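PDB 3FD3: chromosome replication initiation inhibitor protein from Agrobacterium tumefaciens, which probably acts as a LysR-family DNA-binding transcription regulator, this chain being its C-terminal substrate-binding domain without the DNA-binding part. Local coordinates for residues 35-38 / 39-43; 91-94 / 95-98; 156-160 / 161-165. All coordinates share one frame; numbering follows the deposited sequence.

Interaction 1: residues 35-38 / 39-43; sequences AVDD and QDHTV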
loop_
_atom_site.group_PDB
_atom_site.type_symbol
_atom_site.label_atom_id
_atom_site.label_comp_id
_atom_site.label_asym_id
_atom_site.label_seq_id
_atom_site.Cartn_x
_atom_site.Cartn_y
_atom_site.Cartn_z
ATOM N N ALA A 35 -0.402 6.727 -10.687
ATOM C CA ALA A 35 -1.527 7.226 -9.905
ATOM C C ALA A 35 -2.364 6.032 -9.482
ATOM O O ALA A 35 -2.719 5.160 -10.308
ATOM C CB ALA A 35 -2.383 8.225 -10.742
ATOM N N VAL A 36 -2.687 5.955 -8.200
ATOM C CA VAL A 36 -3.412 4.803 -7.700
ATOM C C VAL A 36 -4.861 5.250 -7.507
ATOM O O VAL A 36 -5.137 6.202 -6.769
ATOM C CB VAL A 36 -2.795 4.287 -6.370
ATOM C CG1 VAL A 36 -3.542 3.025 -5.854
ATOM C CG2 VAL A 36 -1.288 4.069 -6.512
ATOM N N ASP A 37 -5.788 4.591 -8.178
ATOM C CA ASP A 37 -7.159 5.025 -8.190
ATOM C C ASP A 37 -7.959 3.980 -7.462
ATOM O O ASP A 37 -8.057 2.849 -7.934
ATOM C CB ASP A 37 -7.685 5.097 -9.611
ATOM C CG ASP A 37 -9.165 5.415 -9.661
ATOM O OD1 ASP A 37 -9.652 6.150 -8.762
ATOM O OD2 ASP A 37 -9.821 4.901 -10.580
ATOM N N ASP A 38 -8.524 4.299 -6.317
ATOM C CA ASP A 38 -9.565 3.410 -5.784
ATOM C C ASP A 38 -10.793 4.201 -5.376
ATOM O O ASP A 38 -11.568 3.766 -4.529
ATOM C CB ASP A 38 -9.028 2.524 -4.663
ATOM C CG ASP A 38 -7.786 1.756 -5.086
ATOM O OD1 ASP A 38 -7.895 0.854 -5.948
ATOM O OD2 ASP A 38 -6.709 2.086 -4.571
ATOM N N GLN A 39 -10.962 5.360 -6.011
ATOM C CA GLN A 39 -12.203 6.138 -5.921
ATOM C C GLN A 39 -12.939 6.183 -7.272
ATOM O O GLN A 39 -13.846 7.003 -7.453
ATOM C CB GLN A 39 -11.905 7.558 -5.458
ATOM C CG GLN A 39 -11.321 7.653 -4.038
ATOM C CD GLN A 39 -12.335 7.359 -2.978
ATOM O OE1 GLN A 39 -13.540 7.341 -3.241
ATOM N NE2 GLN A 39 -11.866 7.137 -1.758
ATOM N N ASP A 40 -12.554 5.300 -8.201
ATOM C CA ASP A 40 -13.210 5.180 -9.494
ATOM C C ASP A 40 -13.126 6.502 -10.305
ATOM O O ASP A 40 -14.114 6.950 -10.889
ATOM C CB ASP A 40 -14.667 4.737 -9.288
ATOM C CG ASP A 40 -15.313 4.239 -10.561
ATOM O OD1 ASP A 40 -14.569 3.785 -11.467
ATOM O OD2 ASP A 40 -16.567 4.327 -10.658
ATOM N N HIS A 41 -11.958 7.142 -10.286
ATOM C CA HIS A 41 -11.720 8.348 -11.063
ATOM C C HIS A 41 -10.994 8.084 -12.371
ATOM O O HIS A 41 -10.788 9.008 -13.159
ATOM C CB HIS A 41 -10.915 9.360 -10.262
ATOM C CG HIS A 41 -11.662 9.913 -9.094
ATOM N ND1 HIS A 41 -12.983 10.301 -9.178
ATOM C CD2 HIS A 41 -11.283 10.126 -7.814
ATOM C CE1 HIS A 41 -13.388 10.725 -7.993
ATOM N NE2 HIS A 41 -12.376 10.624 -7.148
ATOM N N THR A 42 -10.590 6.833 -12.603
ATOM C CA THR A 42 -9.746 6.533 -13.774
ATOM C C THR A 42 -10.367 6.980 -15.079
ATOM O O THR A 42 -9.659 7.540 -15.937
ATOM C CB THR A 42 -9.399 5.033 -13.851
ATOM O OG1 THR A 42 -8.513 4.729 -12.781
ATOM C CG2 THR A 42 -8.721 4.679 -15.198
ATOM N N VAL A 43 -11.677 6.771 -15.232
ATOM C CA VAL A 43 -12.368 7.173 -16.466
ATOM C C VAL A 43 -12.279 8.682 -16.720
ATOM O O VAL A 43 -11.979 9.113 -17.829
ATOM C CB VAL A 43 -13.855 6.721 -16.466
ATOM C CG1 VAL A 43 -14.649 7.452 -17.541
ATOM C CG2 VAL A 43 -13.920 5.180 -16.654
HETATM O O HOH W 1 -11.412 2.769 -8.692
#
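OD1 of D37 is gripped by two backbone amides of the turn that follows it, and OD2 takes both donors of T42, so four hydrogen bonds converge on one buried carboxylate. H41 N gives the straighter bond to OD1, 2.9 Å from N to O and 174° at the hydrogen, arriving on the syn side. Q39 N reaches D37 OD1 at 3.1 Å from above the carboxylate plane, on the opposite face from H41 N. On the other oxygen the shortest bond is from T42 OG1 to D37 OD2, 2.6 Å long and on the anti side; T42 N joins it at 2.9 Å from D37 OD2, coming over the same face. The carboxylate gets there because CG of D37 lies anti to the backbone N (chi1 174°), which brings it up against the backbone amides of the turn, while OG1 of T42 stays beside its own backbone N and both donors turn to one oxygen. Bonded at both oxygens, the group is fixed in rotation, and four donors would be expected to favour its ionised form.

This is the strand-to-helix loop of a beta-alpha-beta crossover (strand 31-36, helix 42-47, strand 53-56) in the LysR substrate-binding domain, a periplasmic-binding-protein fold. Between strand and helix the chain wraps round the D37 carboxylate, its bond from Q39 N making an Asx turn, and the helix starts at T42.

A water oxygen accepts weakly from D40 N at 2.8 Å. The carbonyl O of Q39 sits over the centre of one face of the H41 ring, 3.7 Å above its plane, and ND1 of H41 turns to E44. In the conformer modelled here, OD1 of D38 accepts from the backbone N of A10, and OD1 of D40 bonds H58.

Interaction 2: residues 91-94 / 95-98; sequences GVTP and AALA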
loop_
_atom_site.group_PDB
_atom_site.type_symbol
_atom_site.label_atom_id
_atom_site.label_comp_id
_atom_site.label_asym_id
_atom_site.label_seq_id
_atom_site.Cartn_x
_atom_site.Cartn_y
_atom_site.Cartn_z
ATOM N N GLY A 91 -20.446 -21.814 12.016
ATOM C CA GLY A 91 -20.498 -21.651 10.564
ATOM C C GLY A 91 -20.590 -20.214 10.108
ATOM O O GLY A 91 -20.839 -19.304 10.899
ATOM N N VAL A 92 -20.381 -20.010 8.811
ATOM C CA VAL A 92 -20.558 -18.703 8.204
ATOM C C VAL A 92 -22.027 -18.524 7.818
ATOM O O VAL A 92 -22.458 -18.959 6.749
ATOM C CB VAL A 92 -19.631 -18.517 6.982
ATOM C CG1 VAL A 92 -19.791 -17.121 6.413
ATOM C CG2 VAL A 92 -18.178 -18.746 7.390
ATOM N N THR A 93 -22.786 -17.900 8.710
ATOM C CA THR A 93 -24.221 -17.727 8.563
ATOM C C THR A 93 -24.542 -16.238 8.498
ATOM O O THR A 93 -23.717 -15.399 8.868
ATOM C CB THR A 93 -24.954 -18.306 9.766
ATOM O OG1 THR A 93 -24.592 -17.556 10.937
ATOM C CG2 THR A 93 -24.592 -19.776 9.950
ATOM N N PRO A 94 -25.742 -15.896 8.026
ATOM C CA PRO A 94 -26.130 -14.492 8.052
ATOM C C PRO A 94 -26.054 -13.878 9.450
ATOM O O PRO A 94 -25.574 -12.749 9.599
ATOM C CB PRO A 94 -27.563 -14.528 7.526
ATOM C CG PRO A 94 -27.537 -15.662 6.540
ATOM C CD PRO A 94 -26.688 -16.710 7.242
ATOM N N ALA A 95 -26.469 -14.620 10.470
ATOM C CA ALA A 95 -26.424 -14.112 11.832
ATOM C C ALA A 95 -24.988 -13.814 12.233
ATOM O O ALA A 95 -24.693 -12.746 12.811
ATOM C CB ALA A 95 -27.073 -15.120 12.820
ATOM N N ALA A 96 -24.090 -14.745 11.917
ATOM C CA ALA A 96 -22.668 -14.571 12.251
ATOM C C ALA A 96 -22.031 -13.401 11.504
ATOM O O ALA A 96 -21.246 -12.635 12.066
ATOM C CB ALA A 96 -21.898 -15.860 11.988
ATOM N N LEU A 97 -22.382 -13.245 10.229
ATOM C CA LEU A 97 -21.828 -12.156 9.412
ATOM C C LEU A 97 -22.317 -10.790 9.861
ATOM O O LEU A 97 -21.660 -9.779 9.629
ATOM C CB LEU A 97 -22.155 -12.369 7.939
ATOM C CG LEU A 97 -21.298 -13.415 7.230
ATOM C CD1 LEU A 97 -22.020 -13.856 5.938
ATOM C CD2 LEU A 97 -19.863 -12.886 6.970
ATOM N N ALA A 98 -23.453 -10.755 10.546
ATOM C CA ALA A 98 -23.957 -9.496 11.076
ATOM C C ALA A 98 -23.164 -9.034 12.282
ATOM O O ALA A 98 -23.323 -7.891 12.708
ATOM C CB ALA A 98 -25.465 -9.623 11.436
#
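Polar bonds between T93 and the first turn of the helix carry most of this contact. OG1 of T93 accepts from A96 N at 3.0 Å, with 161° at the hydrogen. It can do so because chi1 of 64° sets the hydroxyl between the backbone N and the carbonyl carbon, facing the start of the helix. The methyl of A96 lies against the same oxygen, its CB 3.4 Å from T93 OG1.

Two backbone bonds carry the chain on into the helix. L97 N donates to T93 O at 2.9 Å, closing the first turn, and A98 N follows to P94 O at 3.1 Å with a more bent geometry of 136°.

Apolar contact is limited to one pair. CG1 of V92 meets CD1 of L97 at 4.0 Å, the two side chains crossing at a slant, and the L97 branch also leans over the carbonyl O of T93. Beyond the pair, V92 rests on L167 and M168 of strand 165-181, while buried L97 packs on F88, L120 and W147, so the short helix is seated on its neighbours through these residues.

Threonine at the N-cap, with proline at the first helical position, where no amide hydrogen is needed, is a classic helix start, here opening helix 94-97 of the substrate-binding domain.

Interaction 3: residues 156-160 / 161-165; sequences AEHLA and AGRLV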
loop_
_atom_site.group_PDB
_atom_site.type_symbol
_atom_site.label_atom_id
_atom_site.label_comp_id
_atom_site.label_asym_id
_atom_site.label_seq_id
_atom_site.Cartn_x
_atom_site.Cartn_y
_atom_site.Cartn_z
ATOM N N ALA A 156 -2.312 -17.011 -1.563
ATOM C CA ALA A 156 -2.186 -18.429 -1.932
ATOM C C ALA A 156 -1.271 -19.200 -0.990
ATOM O O ALA A 156 -1.634 -20.302 -0.530
ATOM C CB ALA A 156 -1.687 -18.567 -3.366
ATOM N N GLU A 157 -0.095 -18.645 -0.692
ATOM C CA GLU A 157 0.842 -19.348 0.190
ATOM C C GLU A 157 0.303 -19.420 1.618
ATOM O O GLU A 157 0.460 -20.438 2.291
ATOM C CB GLU A 157 2.215 -18.694 0.223
ATOM C CG GLU A 157 3.039 -18.836 -1.002
ATOM C CD GLU A 157 4.246 -17.893 -0.984
ATOM O OE1 GLU A 157 4.633 -17.409 0.120
ATOM O OE2 GLU A 157 4.810 -17.634 -2.071
ATOM N N HIS A 158 -0.347 -18.347 2.067
ATOM C CA HIS A 158 -0.929 -18.342 3.412
ATOM C C HIS A 158 -2.011 -19.402 3.558
ATOM O O HIS A 158 -2.087 -20.081 4.593
ATOM C CB HIS A 158 -1.484 -16.960 3.767
ATOM C CG HIS A 158 -0.423 -15.909 3.890
ATOM N ND1 HIS A 158 0.692 -16.065 4.692
ATOM C CD2 HIS A 158 -0.313 -14.685 3.325
ATOM C CE1 HIS A 158 1.450 -14.989 4.590
ATOM N NE2 HIS A 158 0.869 -14.142 3.751
ATOM N N LEU A 159 -2.833 -19.548 2.519
ATOM C CA LEU A 159 -3.883 -20.567 2.464
ATOM C C LEU A 159 -3.290 -21.966 2.515
ATOM O O LEU A 159 -3.750 -22.818 3.289
ATOM C CB LEU A 159 -4.766 -20.396 1.224
ATOM C CG LEU A 159 -5.731 -19.203 1.267
ATOM C CD1 LEU A 159 -6.349 -18.946 -0.106
ATOM C CD2 LEU A 159 -6.843 -19.370 2.344
ATOM N N ALA A 160 -2.245 -22.176 1.721
ATOM C CA ALA A 160 -1.564 -23.466 1.668
ATOM C C ALA A 160 -0.953 -23.825 3.031
ATOM O O ALA A 160 -0.998 -24.987 3.432
ATOM C CB ALA A 160 -0.495 -23.477 0.548
ATOM N N ALA A 161 -0.429 -22.823 3.742
ATOM C CA ALA A 161 0.220 -23.022 5.045
ATOM C C ALA A 161 -0.764 -23.077 6.198
ATOM O O ALA A 161 -0.391 -23.478 7.309
ATOM C CB ALA A 161 1.234 -21.894 5.315
ATOM N N GLY A 162 -2.004 -22.663 5.961
ATOM C CA GLY A 162 -3.026 -22.639 7.017
ATOM C C GLY A 162 -3.020 -21.385 7.874
ATOM O O GLY A 162 -3.720 -21.332 8.895
ATOM N N ARG A 163 -2.244 -20.376 7.474
ATOM C CA ARG A 163 -2.211 -19.094 8.185
ATOM C C ARG A 163 -3.465 -18.273 7.888
ATOM O O ARG A 163 -3.845 -17.385 8.658
ATOM C CB ARG A 163 -0.965 -18.300 7.806
ATOM C CG ARG A 163 0.344 -18.862 8.348
ATOM C CD ARG A 163 1.540 -17.997 7.961
ATOM N NE ARG A 163 1.806 -18.003 6.520
ATOM C CZ ARG A 163 2.629 -18.833 5.872
ATOM N NH1 ARG A 163 3.280 -19.812 6.508
ATOM N NH2 ARG A 163 2.779 -18.700 4.552
ATOM N N LEU A 164 -4.064 -18.537 6.733
ATOM C CA LEU A 164 -5.393 -18.067 6.412
ATOM C C LEU A 164 -6.248 -19.256 5.992
ATOM O O LEU A 164 -5.725 -20.299 5.584
ATOM C CB LEU A 164 -5.373 -17.024 5.295
ATOM C CG LEU A 164 -4.702 -15.681 5.587
ATOM C CD1 LEU A 164 -4.627 -14.807 4.327
ATOM C CD2 LEU A 164 -5.444 -14.918 6.723
ATOM N N VAL A 165 -7.559 -19.105 6.110
ATOM C CA VAL A 165 -8.472 -20.068 5.554
ATOM C C VAL A 165 -9.569 -19.296 4.853
ATOM O O VAL A 165 -9.824 -18.124 5.158
ATOM C CB VAL A 165 -9.076 -20.972 6.622
ATOM C CG1 VAL A 165 -7.989 -21.849 7.262
ATOM C CG2 VAL A 165 -9.812 -20.140 7.664
HETATM O O HOH W 2 3.323 -16.422 2.381
HETATM O O HOH W 3 -6.022 -22.697 4.623
#
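The imidazole of H158 and the guanidinium of R163 stand perpendicular, 90° apart, and meet edge to edge: R163 NE donates to H158 ND1 at 2.9 Å, with 169° at the hydrogen, and the partner atom lies in the plane of each group. A water sits over one face of the imidazole, 3.2 Å above its plane toward the rim, and CB of A161 lies over one face of the guanidinium, toward its rim. With ND1 accepting, the ring is probably neutral with its proton on NE2. The bend of R163 at chi3 (-67°) turns its end back toward the H158 ring; the same water accepts weakly from R163 NH2 and donates to OE1 of E157, bridging two groups whose charges would attract.

Beside this pair, helix 152-161 ends in a Schellman motif. G162, with positive phi, is the first residue to leave the helix; the motif's two bonds run from G162 N to L159 O and, weakly, from R163 N to H158 O. A161 N still makes an ordinary helical bond to E157 O, at 2.9 Å, and L164 N adds a further one to H158 O at 3.3 Å, from above the carbonyl plane. Another water donates to both L159 O and L164 O, at 2.6 Å from each carbonyl oxygen, and spans the turn where the chain heads for strand 165-181.

Apolar contacts lie on the inner side. CD2 of L159 rests 4.0 Å from CB of L164, whose CD1 in turn touches CB of H158 at 3.9 Å. L164 is buried against S141 and L142 of helix 134-142 and T78 of strand 66-79, and L142 also touches H158 and R163.

From the N terminus, interaction 1 comes first, joining the end of strand 31-36 to the start of helix 42-47. Interaction 2 follows at the entry to helix 94-97, and interaction 3 at the exit of helix 152-161, leading into strand 165-181. Each closes only a short local turn, and the three follow in series, neither nesting nor crossing. Interactions 1 and 3 lie on opposite sides of the chain's centre, their centres about 30 Å apart. Interactions 2 and 3 approach to about 8 Å between nearest atoms without touching; strand 165-181 relates them, beginning at V165 of interaction 3 and carrying residues that pack on V92.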